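Local coordinates for protein nonribosomal peptide synthase (Streptomyces sp. MJ635-86F5, PDB 5JJP) that activates an aliphatic beta-amino acid by adenylation, probably with ATP, as a member of the AMP-binding (ANL) ligase family, at residues A47-A52 and L57-Y62; T247-P252 and A269-V274; A99-C104 and F233-I238; V87-P92 and A153-K158. All coordinates share one frame; numbering follows the deposited sequence.

Interaction 1. Residues A47-A52 and L57-Y62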
loop_
_atom_site.group_PDB
_atom_site.type_symbol
_atom_site.label_atom_id
_atom_site.label_comp_id
_atom_site.label_asym_id
_atom_site.label_seq_id
_atom_site.Cartn_x
_atom_site.Cartn_y
_atom_site.Cartn_z
ATOM N N ALA A 47 11.972 4.467 12.443
ATOM C CA ALA A 47 11.343 4.026 11.194
ATOM C C ALA A 47 9.919 3.694 11.471
ATOM O O ALA A 47 9.028 4.072 10.721
ATOM C CB ALA A 47 12.065 2.793 10.664
ATOM N N ILE A 48 9.720 2.970 12.563
ATOM C CA ILE A 48 8.415 2.590 13.077
ATOM C C ILE A 48 8.273 2.939 14.545
ATOM O O ILE A 48 9.096 2.573 15.352
ATOM C CB ILE A 48 8.191 1.083 12.942
ATOM C CG1 ILE A 48 7.790 0.771 11.507
ATOM C CG2 ILE A 48 6.852 0.643 13.433
ATOM C CD1 ILE A 48 8.795 0.393 10.522
ATOM N N VAL A 49 7.119 3.489 14.880
ATOM C CA VAL A 49 6.725 3.717 16.242
ATOM C C VAL A 49 5.522 2.835 16.564
ATOM O O VAL A 49 4.621 2.718 15.751
ATOM C CB VAL A 49 6.363 5.211 16.428
ATOM C CG1 VAL A 49 5.818 5.460 17.802
ATOM C CG2 VAL A 49 7.595 6.071 16.195
ATOM N N GLU A 50 5.516 2.221 17.747
ATOM C CA GLU A 50 4.362 1.445 18.198
ATOM C C GLU A 50 4.223 1.548 19.718
ATOM O O GLU A 50 5.199 1.855 20.398
ATOM C CB GLU A 50 4.450 -0.022 17.692
ATOM C CG GLU A 50 5.663 -0.786 18.194
ATOM C CD GLU A 50 5.921 -2.108 17.477
ATOM O OE1 GLU A 50 5.173 -2.492 16.549
ATOM O OE2 GLU A 50 6.917 -2.764 17.831
ATOM N N PRO A 51 3.038 1.252 20.262
ATOM C CA PRO A 51 2.920 1.112 21.733
ATOM C C PRO A 51 3.823 0.049 22.356
ATOM O O PRO A 51 4.088 -1.011 21.739
ATOM C CB PRO A 51 1.451 0.758 21.958
ATOM C CG PRO A 51 0.932 0.303 20.636
ATOM C CD PRO A 51 1.765 0.972 19.578
ATOM N N ALA A 52 4.316 0.338 23.560
ATOM C CA ALA A 52 5.262 -0.554 24.262
ATOM C C ALA A 52 4.544 -1.448 25.279
ATOM O O ALA A 52 3.443 -1.112 25.692
ATOM C CB ALA A 52 6.319 0.286 24.958
ATOM N N LEU A 57 5.376 4.609 24.348
ATOM C CA LEU A 57 5.743 4.264 22.970
ATOM C C LEU A 57 7.126 3.661 22.839
ATOM O O LEU A 57 8.024 3.978 23.621
ATOM C CB LEU A 57 5.642 5.466 22.039
ATOM C CG LEU A 57 4.248 6.067 21.922
ATOM C CD1 LEU A 57 4.340 7.336 21.098
ATOM C CD2 LEU A 57 3.214 5.110 21.324
ATOM N N ARG A 58 7.271 2.790 21.829
ATOM C CA ARG A 58 8.519 2.118 21.484
ATOM C C ARG A 58 8.888 2.595 20.097
ATOM O O ARG A 58 8.012 2.904 19.317
ATOM C CB ARG A 58 8.313 0.598 21.442
ATOM C CG ARG A 58 9.511 -0.235 20.962
ATOM C CD ARG A 58 9.073 -1.644 20.588
ATOM N NE ARG A 58 8.527 -2.354 21.750
ATOM C CZ ARG A 58 7.535 -3.246 21.696
ATOM N NH1 ARG A 58 6.944 -3.538 20.540
ATOM N NH2 ARG A 58 7.105 -3.832 22.817
ATOM N N PHE A 59 10.180 2.683 19.783
ATOM C CA PHE A 59 10.656 3.137 18.460
ATOM C C PHE A 59 11.508 2.004 17.888
ATOM O O PHE A 59 12.287 1.396 18.606
ATOM C CB PHE A 59 11.479 4.477 18.574
ATOM C CG PHE A 59 10.784 5.580 19.391
ATOM C CD1 PHE A 59 10.858 5.596 20.794
ATOM C CD2 PHE A 59 10.044 6.602 18.767
ATOM C CE1 PHE A 59 10.214 6.592 21.541
ATOM C CE2 PHE A 59 9.403 7.601 19.513
ATOM C CZ PHE A 59 9.491 7.594 20.894
ATOM N N VAL A 60 11.380 1.718 16.603
ATOM C CA VAL A 60 12.345 0.869 15.951
ATOM C C VAL A 60 13.047 1.722 14.903
ATOM O O VAL A 60 12.405 2.301 14.032
ATOM C CB VAL A 60 11.653 -0.370 15.324
ATOM C CG1 VAL A 60 12.692 -1.233 14.629
ATOM C CG2 VAL A 60 10.962 -1.192 16.414
ATOM N N SER A 61 14.361 1.818 14.990
ATOM C CA SER A 61 15.089 2.627 14.049
ATOM C C SER A 61 15.222 1.948 12.688
ATOM O O SER A 61 15.074 0.759 12.577
ATOM C CB SER A 61 16.493 2.986 14.585
ATOM O OG SER A 61 17.281 1.829 14.666
ATOM N N TYR A 62 15.547 2.743 11.661
ATOM C CA TYR A 62 15.880 2.222 10.372
ATOM C C TYR A 62 16.871 1.102 10.489
ATOM O O TYR A 62 16.681 0.037 9.895
ATOM C CB TYR A 62 16.428 3.329 9.451
ATOM C CG TYR A 62 15.298 4.045 8.780
ATOM C CD1 TYR A 62 14.761 3.530 7.596
ATOM C CD2 TYR A 62 14.664 5.104 9.363
ATOM C CE1 TYR A 62 13.665 4.103 7.007
ATOM C CE2 TYR A 62 13.598 5.695 8.753
ATOM C CZ TYR A 62 13.107 5.168 7.549
ATOM O OH TYR A 62 12.049 5.718 6.892
#
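Ile48 and Val60 form the hydrogen-bonded pair at the end of a beta hairpin away from its turn; strand 48-51 runs antiparallel to strand 57-61, the segment axes 4.5 Å apart at closest. Two hydrogen-bonded pairs carry the backbone bonds: Val60 N gives to Ile48 O, and Arg58 N gives to Glu50 O at 2.7 Å while Glu50 N returns to Arg58 O. Val60 O takes two donors, Ala47 N at 2.7 Å and Ile48 N at 3.1 Å, a classic beta bulge where the chain turns a corner.

The polar side-chain contact is a salt bridge on the face that carries Ile48 and Val60. Glu50 OE2 meets Arg58 NH1 at 2.8 Å, at the guanidinium edge and nearly in plane, whereas NH1 comes from above the carboxylate, the two planes 83° apart. Glu50 CG sits between the backbone N and the carbonyl carbon (chi1 61°), and the extended chain beyond it brings the acid to the arginine. The other oxygen, OE1, accepts from Ala95 N.

Apolar contacts lie on the Val49 and Phe59 face and at the end away from the turn, besides looser Ile48-Val60 packing. Val49 CG2 touches Phe59 CD2 at 3.6 Å, their side chains pointing the same way. Ala47 CB lies over the centre of the Tyr62 ring, 3.7 Å from its centroid, a CH-pi contact; the Tyr62 hydroxyl is hydrogen-bonded to Ala246 O and Leu242 O. Held by Arg58 through one oxygen and a backbone N-H through the other, the Glu50 carboxylate should rotate little and keep its negative charge stabilised.

Interaction 2. Residues T247-P252 and A269-V274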
loop_
_atom_site.group_PDB
_atom_site.type_symbol
_atom_site.label_atom_id
_atom_site.label_comp_id
_atom_site.label_asym_id
_atom_site.label_seq_id
_atom_site.Cartn_x
_atom_site.Cartn_y
_atom_site.Cartn_z
ATOM N N THR A 247 8.786 8.470 9.375
ATOM C CA THR A 247 8.507 7.579 10.497
ATOM C C THR A 247 7.063 7.062 10.415
ATOM O O THR A 247 6.120 7.863 10.408
ATOM C CB THR A 247 8.664 8.295 11.851
ATOM O OG1 THR A 247 10.009 8.791 12.005
ATOM C CG2 THR A 247 8.411 7.346 12.959
ATOM N N ALA A 248 6.903 5.749 10.347
ATOM C CA ALA A 248 5.593 5.164 10.147
ATOM C C ALA A 248 5.008 4.710 11.492
ATOM O O ALA A 248 5.681 4.106 12.292
ATOM C CB ALA A 248 5.701 3.963 9.226
ATOM N N VAL A 249 3.761 5.073 11.740
ATOM C CA VAL A 249 3.083 4.778 12.998
ATOM C C VAL A 249 1.739 4.086 12.693
ATOM O O VAL A 249 0.707 4.738 12.573
ATOM C CB VAL A 249 2.817 6.063 13.792
ATOM C CG1 VAL A 249 2.415 5.706 15.215
ATOM C CG2 VAL A 249 4.040 6.990 13.774
ATOM N N PRO A 250 1.746 2.775 12.571
ATOM C CA PRO A 250 0.520 2.051 12.391
ATOM C C PRO A 250 -0.368 2.311 13.579
ATOM O O PRO A 250 0.121 2.307 14.705
ATOM C CB PRO A 250 0.971 0.595 12.421
ATOM C CG PRO A 250 2.407 0.634 12.017
ATOM C CD PRO A 250 2.916 1.878 12.645
ATOM N N VAL A 251 -1.648 2.550 13.365
ATOM C CA VAL A 251 -2.528 2.820 14.485
ATOM C C VAL A 251 -3.213 1.490 14.897
ATOM O O VAL A 251 -4.059 1.004 14.198
ATOM C CB VAL A 251 -3.600 3.850 14.078
ATOM C CG1 VAL A 251 -4.503 4.170 15.254
ATOM C CG2 VAL A 251 -2.962 5.115 13.555
ATOM N N PRO A 252 -2.844 0.916 16.021
ATOM C CA PRO A 252 -3.479 -0.337 16.376
ATOM C C PRO A 252 -5.004 -0.224 16.471
ATOM O O PRO A 252 -5.515 0.835 16.821
ATOM C CB PRO A 252 -2.889 -0.650 17.762
ATOM C CG PRO A 252 -1.674 0.245 17.898
ATOM C CD PRO A 252 -2.033 1.465 17.127
ATOM N N ALA A 269 1.885 10.238 19.811
ATOM C CA ALA A 269 2.918 9.920 18.803
ATOM C C ALA A 269 3.289 11.121 17.900
ATOM O O ALA A 269 4.047 10.965 16.961
ATOM C CB ALA A 269 2.459 8.754 17.945
ATOM N N ALA A 270 2.749 12.301 18.202
ATOM C CA ALA A 270 3.132 13.533 17.538
ATOM C C ALA A 270 2.989 13.326 16.027
ATOM O O ALA A 270 3.882 13.646 15.245
ATOM C CB ALA A 270 4.561 13.929 17.910
ATOM N N ILE A 271 1.803 12.878 15.640
ATOM C CA ILE A 271 1.516 12.586 14.233
ATOM C C ILE A 271 1.375 13.853 13.364
ATOM O O ILE A 271 0.586 14.758 13.694
ATOM C CB ILE A 271 0.224 11.758 14.139
ATOM C CG1 ILE A 271 0.400 10.440 14.886
ATOM C CG2 ILE A 271 -0.170 11.522 12.687
ATOM C CD1 ILE A 271 1.492 9.535 14.322
ATOM N N THR A 272 2.151 13.933 12.276
ATOM C CA THR A 272 2.035 15.051 11.324
ATOM C C THR A 272 1.138 14.741 10.143
ATOM O O THR A 272 0.607 15.650 9.525
ATOM C CB THR A 272 3.384 15.480 10.772
ATOM O OG1 THR A 272 3.984 14.400 10.053
ATOM C CG2 THR A 272 4.325 15.909 11.937
ATOM N N GLN A 273 0.945 13.466 9.824
ATOM C CA GLN A 273 0.112 13.130 8.665
ATOM C C GLN A 273 -0.727 11.910 8.952
ATOM O O GLN A 273 -0.245 10.943 9.534
ATOM C CB GLN A 273 0.995 12.899 7.451
ATOM C CG GLN A 273 0.216 12.609 6.165
ATOM C CD GLN A 273 1.117 12.534 4.960
ATOM O OE1 GLN A 273 1.480 11.458 4.530
ATOM N NE2 GLN A 273 1.544 13.688 4.461
ATOM N N VAL A 274 -2.006 11.998 8.633
ATOM C CA VAL A 274 -2.889 10.892 8.852
ATOM C C VAL A 274 -3.342 10.324 7.505
ATOM O O VAL A 274 -3.732 11.065 6.609
ATOM C CB VAL A 274 -4.106 11.254 9.658
ATOM C CG1 VAL A 274 -5.086 10.077 9.648
ATOM C CG2 VAL A 274 -3.734 11.567 11.075
#
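A strand-helix-strand connection of the six-stranded mixed sheet brings these segments together: the chain leaves strand 247-250 at the sheet's edge, passes through helices 253-256 and 259-268, and returns to strand 273-276. Val249 meets Ala269 and Ile271, which lie in the loop leading into that strand. Strand 222-225 lies between the two strands, and the nearest CA atoms of the two segments, those of Val249 and Ala269, are 7.8 Å apart. No hydrogen bond crosses, and the contact rests on three buried apolar side chains.

Val249 and Ile271 reach toward each other tip to tip, with Val249 CG2 3.6 Å from Ile271 CD1. Ile271 CD1 also lies 3.8 Å from Val249 CB and 4.0 Å from Val249 CG1, so it sits against the branch point of the valine. The other valine methyl, CG1, is anti to the backbone N (chi1 -167°) and meets Ala269 CB at 4.1 Å.

Helix 259-268 closes the same cluster, with Phe265 against Val249 and Leu266 against Ile271; Ala224 of the intervening strand also touches Ile271. The turn that presents Ala269 and Ile271 is a Schellman motif: Ala270, with positive phi, is its C-prime residue, Ile271 N bonds to Leu266 O, and Ala270 N to His267 O. Side chains packed between a helix and the sheet it covers are typical of a beta-alpha-beta crossover between parallel strands.

Interaction 3. Residues A99-C104 and F233-I238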
loop_
_atom_site.group_PDB
_atom_site.type_symbol
_atom_site.label_atom_id
_atom_site.label_comp_id
_atom_site.label_asym_id
_atom_site.label_seq_id
_atom_site.Cartn_x
_atom_site.Cartn_y
_atom_site.Cartn_z
ATOM N N ALA A 99 9.323 -5.894 9.266
ATOM C CA ALA A 99 10.556 -6.671 9.056
ATOM C C ALA A 99 10.243 -7.974 8.261
ATOM O O ALA A 99 10.958 -8.333 7.336
ATOM C CB ALA A 99 11.207 -7.011 10.364
ATOM N N ALA A 100 9.173 -8.658 8.630
ATOM C CA ALA A 100 8.753 -9.901 7.906
ATOM C C ALA A 100 8.466 -9.696 6.435
ATOM O O ALA A 100 8.951 -10.501 5.576
ATOM C CB ALA A 100 7.537 -10.491 8.533
ATOM N N PHE A 101 7.760 -8.606 6.097
ATOM C CA PHE A 101 7.451 -8.409 4.678
ATOM C C PHE A 101 8.664 -7.955 3.901
ATOM O O PHE A 101 8.871 -8.399 2.771
ATOM C CB PHE A 101 6.144 -7.643 4.420
ATOM C CG PHE A 101 6.207 -6.149 4.567
ATOM C CD1 PHE A 101 5.301 -5.510 5.407
ATOM C CD2 PHE A 101 7.004 -5.378 3.739
ATOM C CE1 PHE A 101 5.302 -4.149 5.537
ATOM C CE2 PHE A 101 6.972 -4.012 3.817
ATOM C CZ PHE A 101 6.118 -3.397 4.721
ATOM N N LEU A 102 9.542 -7.194 4.555
ATOM C CA LEU A 102 10.810 -6.878 3.976
ATOM C C LEU A 102 11.668 -8.150 3.754
ATOM O O LEU A 102 12.416 -8.256 2.752
ATOM C CB LEU A 102 11.565 -5.841 4.837
ATOM C CG LEU A 102 11.007 -4.438 4.867
ATOM C CD1 LEU A 102 11.799 -3.567 5.850
ATOM C CD2 LEU A 102 11.036 -3.808 3.493
ATOM N N ALA A 103 11.645 -9.059 4.711
ATOM C CA ALA A 103 12.408 -10.274 4.541
ATOM C C ALA A 103 11.850 -11.041 3.319
ATOM O O ALA A 103 12.609 -11.459 2.457
ATOM C CB ALA A 103 12.336 -11.134 5.788
ATOM N N CYS A 104 10.528 -11.154 3.216
ATOM C CA CYS A 104 9.930 -11.818 2.051
ATOM C C CYS A 104 10.347 -11.155 0.728
ATOM O O CYS A 104 10.666 -11.860 -0.233
ATOM C CB CYS A 104 8.405 -11.844 2.142
ATOM S SG CYS A 104 7.760 -12.873 3.505
ATOM N N PHE A 233 -3.750 -0.382 1.202
ATOM C CA PHE A 233 -3.393 0.967 1.639
ATOM C C PHE A 233 -2.458 0.981 2.863
ATOM O O PHE A 233 -1.702 1.923 3.040
ATOM C CB PHE A 233 -4.706 1.750 1.922
ATOM C CG PHE A 233 -4.536 3.246 2.076
ATOM C CD1 PHE A 233 -3.491 3.936 1.451
ATOM C CD2 PHE A 233 -5.483 3.985 2.841
ATOM C CE1 PHE A 233 -3.360 5.301 1.617
ATOM C CE2 PHE A 233 -5.366 5.359 2.991
ATOM C CZ PHE A 233 -4.302 6.014 2.378
ATOM N N CYS A 234 -2.493 -0.069 3.686
ATOM C CA CYS A 234 -1.628 -0.161 4.822
ATOM C C CYS A 234 -0.192 -0.347 4.386
ATOM O O CYS A 234 0.681 0.440 4.754
ATOM C CB CYS A 234 -2.033 -1.302 5.749
ATOM S SG CYS A 234 -0.905 -1.598 7.123
ATOM N N LEU A 235 0.058 -1.409 3.652
ATOM C CA LEU A 235 1.352 -1.671 3.094
ATOM C C LEU A 235 1.885 -0.472 2.262
ATOM O O LEU A 235 3.038 -0.062 2.411
ATOM C CB LEU A 235 1.289 -2.951 2.241
ATOM C CG LEU A 235 2.311 -3.103 1.130
ATOM C CD1 LEU A 235 3.697 -3.308 1.726
ATOM C CD2 LEU A 235 1.920 -4.274 0.227
ATOM N N GLY A 236 1.040 0.066 1.405
ATOM C CA GLY A 236 1.395 1.251 0.626
ATOM C C GLY A 236 1.858 2.449 1.480
ATOM O O GLY A 236 2.821 3.133 1.120
ATOM N N GLY A 237 1.127 2.714 2.563
ATOM C CA GLY A 237 1.356 3.863 3.402
ATOM C C GLY A 237 2.630 3.694 4.150
ATOM O O GLY A 237 3.436 4.626 4.272
ATOM N N ILE A 238 2.864 2.485 4.616
ATOM C CA ILE A 238 4.056 2.212 5.366
ATOM C C ILE A 238 5.215 2.285 4.434
ATOM O O ILE A 238 6.251 2.910 4.766
ATOM C CB ILE A 238 4.008 0.848 6.024
ATOM C CG1 ILE A 238 2.979 0.851 7.163
ATOM C CG2 ILE A 238 5.371 0.454 6.579
ATOM C CD1 ILE A 238 2.820 -0.512 7.807
#
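Phe101 of helix 95-107 reaches Leu235 and Ile238 of helix 232-243 in a helix-helix contact inside the layered alpha-beta-alpha-beta-alpha sandwich. The helices belong to different sheets: helix 95-107 comes after strand 87-90 of the five-stranded mixed sheet, and helix 232-243 lies between strands 222-225 and 247-250 of the six-stranded one. The backbones stay well apart, the closest CA atoms being those of Phe101 and Leu235 at 9.2 Å, so the phenyl ring spans most of the gap and the buried surface is small, 122 Å² over both sides.

The aromatic part is a CH-pi contact. Leu235 CD1 lies over one face of the Phe101 ring, 4.1 Å from the centroid and 20° off the normal, displaced toward the rim. It is 3.9 Å from both Phe101 CE2 and Phe101 CZ, which places the methyl above that side of the ring. A chi1 of 79° at Phe101 sends the ring outward from its helix toward the other one.

The remaining contacts are apolar, and no hydrogen bond joins the segments. Leu89 of strand 87-90 and Phe229 of a loop pack on the same phenylalanine, and Phe105 meets it ring to ring with planes about 65° apart. The aromatic side chain is thus buried among a strand, a loop and two helices. Ile238, one helical turn after Cys234 and tied to it by the bond from Ile238 N to Cys234 O, approaches differently from Leu235: its CG2 lies at the ring edge, near the plane, 4.3 Å from Phe101 CZ.

Interaction 4. Residues V87-P92 and A153-K158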
loop_
_atom_site.group_PDB
_atom_site.type_symbol
_atom_site.label_atom_id
_atom_site.label_comp_id
_atom_site.label_asym_id
_atom_site.label_seq_id
_atom_site.Cartn_x
_atom_site.Cartn_y
_atom_site.Cartn_z
ATOM N N VAL A 87 3.731 -16.821 0.427
ATOM C CA VAL A 87 3.672 -16.852 1.858
ATOM C C VAL A 87 2.442 -16.044 2.302
ATOM O O VAL A 87 2.271 -14.918 1.881
ATOM C CB VAL A 87 4.922 -16.175 2.391
ATOM C CG1 VAL A 87 4.844 -16.028 3.918
ATOM C CG2 VAL A 87 6.130 -16.969 1.977
ATOM N N VAL A 88 1.557 -16.620 3.104
ATOM C CA VAL A 88 0.486 -15.849 3.739
ATOM C C VAL A 88 1.096 -15.245 4.982
ATOM O O VAL A 88 1.567 -15.975 5.839
ATOM C CB VAL A 88 -0.713 -16.707 4.143
ATOM C CG1 VAL A 88 -1.790 -15.861 4.766
ATOM C CG2 VAL A 88 -1.275 -17.405 2.929
ATOM N N LEU A 89 1.104 -13.925 5.063
ATOM C CA LEU A 89 1.661 -13.219 6.193
ATOM C C LEU A 89 0.510 -12.578 7.036
ATOM O O LEU A 89 -0.144 -11.627 6.603
ATOM C CB LEU A 89 2.630 -12.166 5.677
ATOM C CG LEU A 89 3.356 -11.303 6.667
ATOM C CD1 LEU A 89 4.131 -12.176 7.625
ATOM C CD2 LEU A 89 4.290 -10.358 5.966
ATOM N N GLU A 90 0.249 -13.161 8.200
ATOM C CA GLU A 90 -0.905 -12.762 9.011
ATOM C C GLU A 90 -0.492 -12.095 10.315
ATOM O O GLU A 90 0.102 -12.736 11.179
ATOM C CB GLU A 90 -1.774 -13.962 9.316
ATOM C CG GLU A 90 -3.012 -13.654 10.144
ATOM C CD GLU A 90 -4.049 -14.787 10.032
ATOM O OE1 GLU A 90 -4.583 -15.010 8.904
ATOM O OE2 GLU A 90 -4.353 -15.449 11.076
ATOM N N SER A 91 -0.803 -10.825 10.426
ATOM C CA SER A 91 -0.415 -10.065 11.586
ATOM C C SER A 91 -1.043 -8.699 11.557
ATOM O O SER A 91 -1.299 -8.142 10.485
ATOM C CB SER A 91 1.123 -9.940 11.653
ATOM O OG SER A 91 1.581 -8.989 12.610
ATOM N N PRO A 92 -1.343 -8.150 12.752
ATOM C CA PRO A 92 -1.587 -6.731 12.700
ATOM C C PRO A 92 -0.307 -6.024 12.236
ATOM O O PRO A 92 0.771 -6.563 12.366
ATOM C CB PRO A 92 -1.973 -6.374 14.139
ATOM C CG PRO A 92 -1.348 -7.439 14.969
ATOM C CD PRO A 92 -1.336 -8.663 14.131
ATOM N N ALA A 153 4.783 -21.031 10.572
ATOM C CA ALA A 153 5.871 -20.402 11.333
ATOM C C ALA A 153 5.400 -19.142 11.986
ATOM O O ALA A 153 4.386 -18.584 11.583
ATOM C CB ALA A 153 7.044 -20.091 10.417
ATOM N N ARG A 154 6.126 -18.723 13.009
ATOM C CA ARG A 154 5.804 -17.509 13.718
ATOM C C ARG A 154 6.981 -16.638 13.675
ATOM O O ARG A 154 8.130 -17.126 13.693
ATOM C CB ARG A 154 5.481 -17.779 15.160
ATOM C CG ARG A 154 4.184 -18.508 15.362
ATOM C CD ARG A 154 4.164 -19.274 16.674
ATOM N NE ARG A 154 2.945 -20.093 16.730
ATOM C CZ ARG A 154 1.755 -19.591 16.987
ATOM N NH1 ARG A 154 1.615 -18.283 17.181
ATOM N NH2 ARG A 154 0.703 -20.380 16.998
ATOM N N PHE A 155 6.730 -15.333 13.676
ATOM C CA PHE A 155 7.831 -14.370 13.816
ATOM C C PHE A 155 7.560 -13.497 15.019
ATOM O O PHE A 155 6.416 -13.176 15.314
ATOM C CB PHE A 155 7.995 -13.536 12.538
ATOM C CG PHE A 155 6.826 -12.683 12.230
ATOM C CD1 PHE A 155 5.802 -13.149 11.474
ATOM C CD2 PHE A 155 6.762 -11.392 12.711
ATOM C CE1 PHE A 155 4.687 -12.365 11.211
ATOM C CE2 PHE A 155 5.624 -10.614 12.491
ATOM C CZ PHE A 155 4.586 -11.106 11.737
ATOM N N GLY A 156 8.603 -13.125 15.732
ATOM C CA GLY A 156 8.454 -12.197 16.890
ATOM C C GLY A 156 9.812 -11.628 17.258
ATOM O O GLY A 156 10.764 -11.738 16.465
ATOM N N PRO A 157 9.935 -11.082 18.465
ATOM C CA PRO A 157 11.178 -10.356 18.845
ATOM C C PRO A 157 12.430 -11.221 18.762
ATOM O O PRO A 157 13.473 -10.727 18.312
ATOM C CB PRO A 157 10.934 -9.955 20.320
ATOM C CG PRO A 157 9.455 -10.105 20.549
ATOM C CD PRO A 157 8.933 -11.095 19.539
ATOM N N LYS A 158 12.316 -12.498 19.135
ATOM C CA LYS A 158 13.448 -13.408 19.111
ATOM C C LYS A 158 13.816 -13.983 17.726
ATOM O O LYS A 158 14.938 -14.454 17.545
ATOM C CB LYS A 158 13.220 -14.565 20.085
ATOM C CG LYS A 158 12.080 -15.533 19.737
ATOM C CD LYS A 158 12.273 -16.405 18.481
ATOM C CE LYS A 158 13.661 -17.026 18.252
ATOM N NZ LYS A 158 13.869 -18.353 18.903
#
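This is a buried apolar contact between non-adjacent strands of the five-stranded mixed sheet, made by Leu89 and Ser91 on one side and Phe155 on the other. Strand 134-138 lies between strands 87-90 and 151-156, which explains the wide spacing: the nearest CA atoms, those of Ser91 and Phe155, are 9.6 Å apart. No hydrogen bond joins the two segments, and the interval is bridged by side chains, chiefly the Phe155 ring.

With chi1 at 64°, the phenyl leaves Phe155 on the side facing strand 87-90. Leu89 and Phe155 cross at about a right angle, with Leu89 CD1 3.6 Å from Phe155 CE1. The ring's far end meets the residue that follows the strand: Ser91 CB is 3.7 Å from Phe155 CZ and lies at the ring edge, near its plane, while Ser91 OG is 3.8 Å from the same CZ. That hydroxyl is engaged within its own segment, Ser91 OG giving a hydrogen bond to Pro92 O at 2.6 Å, and its approach to Phe155 CZ is a van der Waals contact.

Other elements pack on the same side chains. Leu136 of the intervening strand touches both Leu89 and Phe155, and helix 95-107 covers this face of the sheet: Ala100 packs on Leu89, Ala97 on Ser91 and Asp96 on Phe155. Side chains of alternate strands meeting across a central one, beneath a helix laid on the sheet, are characteristic of the hydrophobic layer between sheet and helix in an alpha/beta sandwich.

From the N terminus, interaction 1 closes first, a short hairpin loop with four residues between its segments. Interaction 4 opens next at 87-92, and interaction 3 opens at 99-104 before interaction 4 closes at 153-158 and interaction 3 at 233-238, so these two long loops cross. Interaction 2 opens just after, at 247-252, and closes at 269-274 in series with the rest. Interactions 3 and 4 share a boundary, Leu89 CD2 lying 3.6 Å from Phe101 CB. Interactions 1 and 2 also touch, Ala248 probably hydrogen-bonding Ala47 and Val49, which joins the hairpin to the edge of the six-stranded sheet. Interaction 3 links the helices associated with the five-stranded and six-stranded mixed sheets.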